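Local coordinates for B12-binding domain-containing protein (Kitasatospora setae, PDB 6WTE), which binds cobalamin and a [4Fe-4S] cluster and probably acts as a methyltransferase of the radical S-adenosylmethionine family that works by non-radical catalysis, at residues 77-82 against 473-478; 410-415 against 462-467. All coordinates share one frame; numbering follows the deposited sequence.

Contact 1 (77-82 against 473-478); sequences FEQRPF and LVCYFS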
loop_
_atom_site.group_PDB
_atom_site.type_symbol
_atom_site.label_atom_id
_atom_site.label_comp_id
_atom_site.label_asym_id
_atom_site.label_seq_id
_atom_site.Cartn_x
_atom_site.Cartn_y
_atom_site.Cartn_z
ATOM N N PHE A 77 5.020 8.851 13.605
ATOM C CA PHE A 77 4.733 9.387 14.929
ATOM C C PHE A 77 3.659 8.591 15.663
ATOM O O PHE A 77 3.539 8.728 16.885
ATOM C CB PHE A 77 4.311 10.856 14.826
ATOM C CG PHE A 77 3.326 11.124 13.725
ATOM C CD1 PHE A 77 3.757 11.352 12.426
ATOM C CD2 PHE A 77 1.963 11.139 13.986
ATOM C CE1 PHE A 77 2.851 11.587 11.411
ATOM C CE2 PHE A 77 1.052 11.383 12.971
ATOM C CZ PHE A 77 1.496 11.603 11.685
ATOM N N GLU A 78 2.912 7.738 14.962
ATOM C CA GLU A 78 1.796 7.013 15.559
ATOM C C GLU A 78 2.178 5.615 16.025
ATOM O O GLU A 78 1.930 5.263 17.181
ATOM C CB GLU A 78 0.635 6.908 14.565
ATOM C CG GLU A 78 -0.639 6.375 15.203
ATOM C CD GLU A 78 -1.791 6.276 14.226
ATOM O OE1 GLU A 78 -1.579 6.528 13.020
ATOM O OE2 GLU A 78 -2.911 5.940 14.675
ATOM N N GLN A 79 2.780 4.815 15.150
ATOM C CA GLN A 79 3.189 3.453 15.481
ATOM C C GLN A 79 2.004 2.646 16.014
ATOM O O GLN A 79 2.025 2.086 17.116
ATOM C CB GLN A 79 4.358 3.478 16.465
ATOM C CG GLN A 79 5.605 4.064 15.828
ATOM C CD GLN A 79 6.687 4.371 16.828
ATOM O OE1 GLN A 79 6.853 3.663 17.820
ATOM N NE2 GLN A 79 7.428 5.443 16.581
ATOM N N ARG A 80 0.954 2.614 15.199
ATOM C CA ARG A 80 -0.255 1.866 15.525
ATOM C C ARG A 80 -0.316 0.616 14.662
ATOM O O ARG A 80 -0.586 0.710 13.456
ATOM C CB ARG A 80 -1.511 2.714 15.323
ATOM C CG ARG A 80 -2.794 1.903 15.471
ATOM C CD ARG A 80 -3.971 2.749 15.920
ATOM N NE ARG A 80 -5.177 1.939 16.066
ATOM C CZ ARG A 80 -6.116 1.824 15.132
ATOM N NH1 ARG A 80 -5.994 2.473 13.981
ATOM N NH2 ARG A 80 -7.179 1.061 15.350
ATOM N N PRO A 81 -0.064 -0.563 15.222
ATOM C CA PRO A 81 -0.059 -1.784 14.415
ATOM C C PRO A 81 -1.456 -2.319 14.152
ATOM O O PRO A 81 -2.395 -2.084 14.915
ATOM C CB PRO A 81 0.728 -2.768 15.286
ATOM C CG PRO A 81 0.399 -2.349 16.670
ATOM C CD PRO A 81 0.286 -0.837 16.627
ATOM N N PHE A 82 -1.576 -3.048 13.041
ATOM C CA PHE A 82 -2.767 -3.832 12.747
ATOM C C PHE A 82 -2.564 -5.334 12.912
ATOM O O PHE A 82 -3.555 -6.066 12.981
ATOM C CB PHE A 82 -3.243 -3.578 11.308
ATOM C CG PHE A 82 -3.665 -2.159 11.036
ATOM C CD1 PHE A 82 -4.713 -1.586 11.739
ATOM C CD2 PHE A 82 -3.039 -1.415 10.049
ATOM C CE1 PHE A 82 -5.113 -0.283 11.479
ATOM C CE2 PHE A 82 -3.436 -0.113 9.783
ATOM C CZ PHE A 82 -4.469 0.452 10.501
ATOM N N LEU A 473 7.582 -0.798 17.099
ATOM C CA LEU A 473 7.646 -0.437 15.687
ATOM C C LEU A 473 8.770 0.567 15.482
ATOM O O LEU A 473 8.748 1.653 16.070
ATOM C CB LEU A 473 6.314 0.141 15.218
ATOM C CG LEU A 473 5.211 -0.847 14.827
ATOM C CD1 LEU A 473 4.820 -1.752 15.990
ATOM C CD2 LEU A 473 4.000 -0.076 14.315
ATOM N N VAL A 474 9.744 0.204 14.646
ATOM C CA VAL A 474 10.989 0.953 14.499
ATOM C C VAL A 474 10.831 2.029 13.433
ATOM O O VAL A 474 10.196 1.800 12.395
ATOM C CB VAL A 474 12.140 -0.008 14.158
ATOM C CG1 VAL A 474 13.401 0.751 13.892
ATOM C CG2 VAL A 474 12.352 -0.987 15.307
ATOM N N CYS A 475 11.426 3.205 13.685
ATOM C CA CYS A 475 11.355 4.356 12.792
ATOM C C CYS A 475 12.722 5.008 12.662
ATOM O O CYS A 475 13.611 4.808 13.492
ATOM C CB CYS A 475 10.373 5.414 13.300
ATOM S SG CYS A 475 8.694 4.790 13.483
ATOM N N TYR A 476 12.863 5.810 11.609
ATOM C CA TYR A 476 13.978 6.731 11.452
ATOM C C TYR A 476 13.437 8.151 11.381
ATOM O O TYR A 476 12.423 8.407 10.723
ATOM C CB TYR A 476 14.798 6.450 10.187
ATOM C CG TYR A 476 15.948 7.424 10.028
ATOM C CD1 TYR A 476 17.174 7.184 10.631
ATOM C CD2 TYR A 476 15.799 8.598 9.292
ATOM C CE1 TYR A 476 18.223 8.068 10.507
ATOM C CE2 TYR A 476 16.841 9.495 9.161
ATOM C CZ TYR A 476 18.055 9.224 9.768
ATOM O OH TYR A 476 19.092 10.116 9.642
ATOM N N PHE A 477 14.114 9.061 12.071
ATOM C CA PHE A 477 13.830 10.485 11.984
ATOM C C PHE A 477 15.149 11.224 12.131
ATOM O O PHE A 477 15.885 10.985 13.090
ATOM C CB PHE A 477 12.837 10.915 13.067
ATOM C CG PHE A 477 12.274 12.286 12.866
ATOM C CD1 PHE A 477 11.651 12.629 11.672
ATOM C CD2 PHE A 477 12.354 13.232 13.874
ATOM C CE1 PHE A 477 11.127 13.894 11.484
ATOM C CE2 PHE A 477 11.830 14.505 13.691
ATOM C CZ PHE A 477 11.216 14.834 12.498
ATOM N N SER A 478 15.438 12.105 11.183
ATOM C CA SER A 478 16.733 12.762 11.128
ATOM C C SER A 478 17.075 13.414 12.464
ATOM O O SER A 478 16.289 14.224 12.973
ATOM C CB SER A 478 16.744 13.826 10.037
ATOM O OG SER A 478 17.955 14.560 10.119
HETATM O O HOH W 1 6.052 1.184 18.717
#

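Contact 2 (410-415 against 462-467); sequences GLRLFP and QFMFDE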
loop_
_atom_site.group_PDB
_atom_site.type_symbol
_atom_site.label_atom_id
_atom_site.label_comp_id
_atom_site.label_asym_id
_atom_site.label_seq_id
_atom_site.Cartn_x
_atom_site.Cartn_y
_atom_site.Cartn_z
ATOM N N GLY A 410 8.951 11.589 9.200
ATOM C CA GLY A 410 9.487 10.358 9.744
ATOM C C GLY A 410 9.252 9.167 8.829
ATOM O O GLY A 410 8.433 9.195 7.912
ATOM N N LEU A 411 9.992 8.088 9.094
ATOM C CA LEU A 411 9.920 6.890 8.264
ATOM C C LEU A 411 9.813 5.653 9.139
ATOM O O LEU A 411 10.722 5.372 9.928
ATOM C CB LEU A 411 11.147 6.772 7.354
ATOM C CG LEU A 411 11.140 5.506 6.492
ATOM C CD1 LEU A 411 9.963 5.538 5.531
ATOM C CD2 LEU A 411 12.444 5.323 5.743
ATOM N N ARG A 412 8.728 4.898 8.981
ATOM C CA ARG A 412 8.689 3.548 9.535
ATOM C C ARG A 412 9.626 2.650 8.735
ATOM O O ARG A 412 9.538 2.594 7.503
ATOM C CB ARG A 412 7.264 2.986 9.504
ATOM C CG ARG A 412 6.416 3.336 10.715
ATOM C CD ARG A 412 6.559 2.307 11.833
ATOM N NE ARG A 412 6.050 0.998 11.427
ATOM C CZ ARG A 412 6.773 -0.114 11.380
ATOM N NH1 ARG A 412 8.053 -0.105 11.743
ATOM N NH2 ARG A 412 6.205 -1.244 10.989
ATOM N N LEU A 413 10.523 1.952 9.436
ATOM C CA LEU A 413 11.537 1.116 8.808
ATOM C C LEU A 413 11.045 -0.313 8.631
ATOM O O LEU A 413 10.419 -0.878 9.526
ATOM C CB LEU A 413 12.815 1.108 9.647
ATOM C CG LEU A 413 13.495 2.473 9.777
ATOM C CD1 LEU A 413 14.689 2.373 10.689
ATOM C CD2 LEU A 413 13.904 2.981 8.407
ATOM N N PHE A 414 11.365 -0.901 7.480
ATOM C CA PHE A 414 10.992 -2.262 7.138
ATOM C C PHE A 414 12.221 -3.032 6.674
ATOM O O PHE A 414 13.200 -2.429 6.219
ATOM C CB PHE A 414 9.901 -2.267 6.056
ATOM C CG PHE A 414 8.563 -1.828 6.571
ATOM C CD1 PHE A 414 8.251 -0.478 6.665
ATOM C CD2 PHE A 414 7.628 -2.761 6.987
ATOM C CE1 PHE A 414 7.023 -0.068 7.153
ATOM C CE2 PHE A 414 6.396 -2.356 7.473
ATOM C CZ PHE A 414 6.097 -1.008 7.556
ATOM N N PRO A 415 12.213 -4.362 6.818
ATOM C CA PRO A 415 13.462 -5.124 6.640
ATOM C C PRO A 415 14.022 -5.081 5.230
ATOM O O PRO A 415 15.248 -5.094 5.063
ATOM C CB PRO A 415 13.063 -6.552 7.048
ATOM C CG PRO A 415 11.563 -6.581 6.930
ATOM C CD PRO A 415 11.119 -5.215 7.321
ATOM N N GLN A 462 12.216 -7.969 14.001
ATOM C CA GLN A 462 12.860 -6.971 14.851
ATOM C C GLN A 462 12.434 -5.552 14.497
ATOM O O GLN A 462 12.584 -4.644 15.320
ATOM C CB GLN A 462 14.386 -7.089 14.751
ATOM C CG GLN A 462 14.905 -6.824 13.353
ATOM C CD GLN A 462 16.415 -6.947 13.224
ATOM O OE1 GLN A 462 17.154 -6.789 14.191
ATOM N NE2 GLN A 462 16.876 -7.218 12.006
ATOM N N PHE A 463 11.916 -5.336 13.296
ATOM C CA PHE A 463 11.462 -4.002 12.941
ATOM C C PHE A 463 10.091 -3.670 13.517
ATOM O O PHE A 463 9.667 -2.512 13.439
ATOM C CB PHE A 463 11.459 -3.851 11.421
ATOM C CG PHE A 463 12.836 -3.831 10.824
ATOM C CD1 PHE A 463 13.509 -5.014 10.562
ATOM C CD2 PHE A 463 13.472 -2.621 10.547
ATOM C CE1 PHE A 463 14.774 -5.007 10.028
ATOM C CE2 PHE A 463 14.757 -2.599 10.008
ATOM C CZ PHE A 463 15.409 -3.792 9.743
ATOM N N MET A 464 9.399 -4.650 14.099
ATOM C CA MET A 464 8.078 -4.443 14.677
ATOM C C MET A 464 7.952 -4.908 16.123
ATOM O O MET A 464 7.067 -4.414 16.834
ATOM C CB MET A 464 7.020 -5.165 13.829
ATOM C CG MET A 464 5.582 -4.865 14.195
ATOM S SD MET A 464 4.466 -5.384 12.888
ATOM C CE MET A 464 4.899 -4.234 11.589
ATOM N N PHE A 465 8.794 -5.833 16.579
ATOM C CA PHE A 465 8.695 -6.407 17.910
ATOM C C PHE A 465 10.047 -6.348 18.604
ATOM O O PHE A 465 11.091 -6.486 17.965
ATOM C CB PHE A 465 8.245 -7.874 17.863
ATOM C CG PHE A 465 6.937 -8.093 17.159
ATOM C CD1 PHE A 465 5.743 -8.013 17.855
ATOM C CD2 PHE A 465 6.904 -8.417 15.812
ATOM C CE1 PHE A 465 4.536 -8.225 17.217
ATOM C CE2 PHE A 465 5.696 -8.633 15.164
ATOM C CZ PHE A 465 4.511 -8.539 15.869
ATOM N N ASP A 466 10.026 -6.169 19.922
ATOM C CA ASP A 466 11.273 -6.245 20.663
ATOM C C ASP A 466 11.578 -7.699 21.027
ATOM O O ASP A 466 10.874 -8.631 20.625
ATOM C CB ASP A 466 11.242 -5.326 21.891
ATOM C CG ASP A 466 10.257 -5.772 22.971
ATOM O OD1 ASP A 466 9.700 -6.889 22.913
ATOM O OD2 ASP A 466 10.047 -4.973 23.908
ATOM N N GLU A 467 12.652 -7.890 21.795
ATOM C CA GLU A 467 13.123 -9.231 22.122
ATOM C C GLU A 467 12.107 -10.007 22.953
ATOM O O GLU A 467 12.098 -11.242 22.924
ATOM C CB GLU A 467 14.460 -9.145 22.863
ATOM C CG GLU A 467 15.611 -8.545 22.051
ATOM C CD GLU A 467 15.590 -7.020 21.985
ATOM O OE1 GLU A 467 14.588 -6.401 22.412
ATOM O OE2 GLU A 467 16.593 -6.435 21.515
HETATM O O HOH W 2 8.439 -2.832 10.373
#

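Contact 1 (77-82 against 473-478)
Gln-79 packs on the start of 473-478, its CB and CG against Leu-473 and its amide end beside Cys-475. CG stands anti to the carbonyl carbon (chi1 -66°), and the extended chi2 of 168° puts CD near Leu-473 O. Gln-79 CG rests 4.0 Å from Leu-473 CB, while Leu-473 CD2 meets the loop backbone, 3.8 Å from Gln-79 CA. The other methyl, Leu-473 CD1, meets Pro-81 CB at 4.3 Å. Gln-79 NE2 lies 3.4 Å from Cys-475 SG, but its hydrogen bonds go to Ala-76 O and Gln-437 OE1. Gln-79 OE1 and Leu-473 O, both acceptors, sit side by side at 3.3 Å; Asn-439 N serves the first and Ser-438 OG the second. A water bridges the segments, donating to Gln-79 OE1 (2.8 Å) and accepting from Leu-473 N (3.0 Å). An alanine in place of this glutamine would probably leave Asn-439 N and the bridging water without their acceptor and open a gap beside Cys-475 SG. The arrangement is an interdomain contact: the loop between strand 63-67 and helix 83-96 of the Rossmann-like B12-binding domain, whose earlier part binds cobalamin through Thr-71 and Thr-73, lies against the short strand 475-476 that extends the radical SAM sheet.

Contact 2 (410-415 against 462-467)
Pro-415 packs over one face of the Phe-463 ring, just beyond strand 404-412, the last of six parallel strands in the partial barrel of the radical SAM core. Pro-415 CA makes a CH-pi contact, 3.9 Å from the Phe-463 ring centroid and 22° off the ring normal. On the same face the carbonyl carbon of Phe-414 lies over the centre of the ring. Pro-415 CB closes on Phe-463 CE1 at 3.8 Å, and Leu-413 CB approaches the other side of the rim at Phe-463 CD2 (3.9 Å). Phe-463 CG is anti to the carbonyl carbon (chi1 -69°), which sets CG, and with it the base of the ring, on the side of 413-415.

The polar part of the contact gathers round Arg-412. Its NH1 gives a weak, bent hydrogen bond to Phe-463 O (3.4 Å, 135° at the hydrogen), and its stronger partner is Val-474 O. Arg-412 NH2 donates to a water at 2.8 Å; that water donates in turn to Leu-413 O at 2.9 Å and weakly to Phe-463 O, so one water ties the guanidinium to both backbones.

Farther out, a salt bridge from NE to Asp-72 of the B12-binding domain helps fix the bent arginine chain. Val-474 braces both segments by backbone hydrogen bonds to Leu-413 and Phe-463. The CB of Phe-414 points away from 462-467, and its side chain touches cobalamin and Thr-71, forming part of the cofactor pocket. Its ring also meets the arginine: Phe-414 CE1 lies 4.1 Å above one face of the Arg-412 guanidinium, off centre.

In the fold
Both contacts gather on neighbouring strands of one sheet, 404-412 and the antiparallel 475-476, with centres about 7 Å apart. Contact 2 is fully buried and joins two parts of the radical SAM core; contact 1 is only partly buried and brings in a loop of the B12-binding domain. Their chemistry follows: contact 2 combines aromatic packing with a charged group, while contact 1 sets a neutral amide beside a thiol and packs leucine against proline; each has one bridging water. Along the chain, contact 2 is nested within the loop closed by contact 1. They also touch directly, Tyr-476 N lying 2.8 Å from Leu-411 O in a probable hydrogen bond.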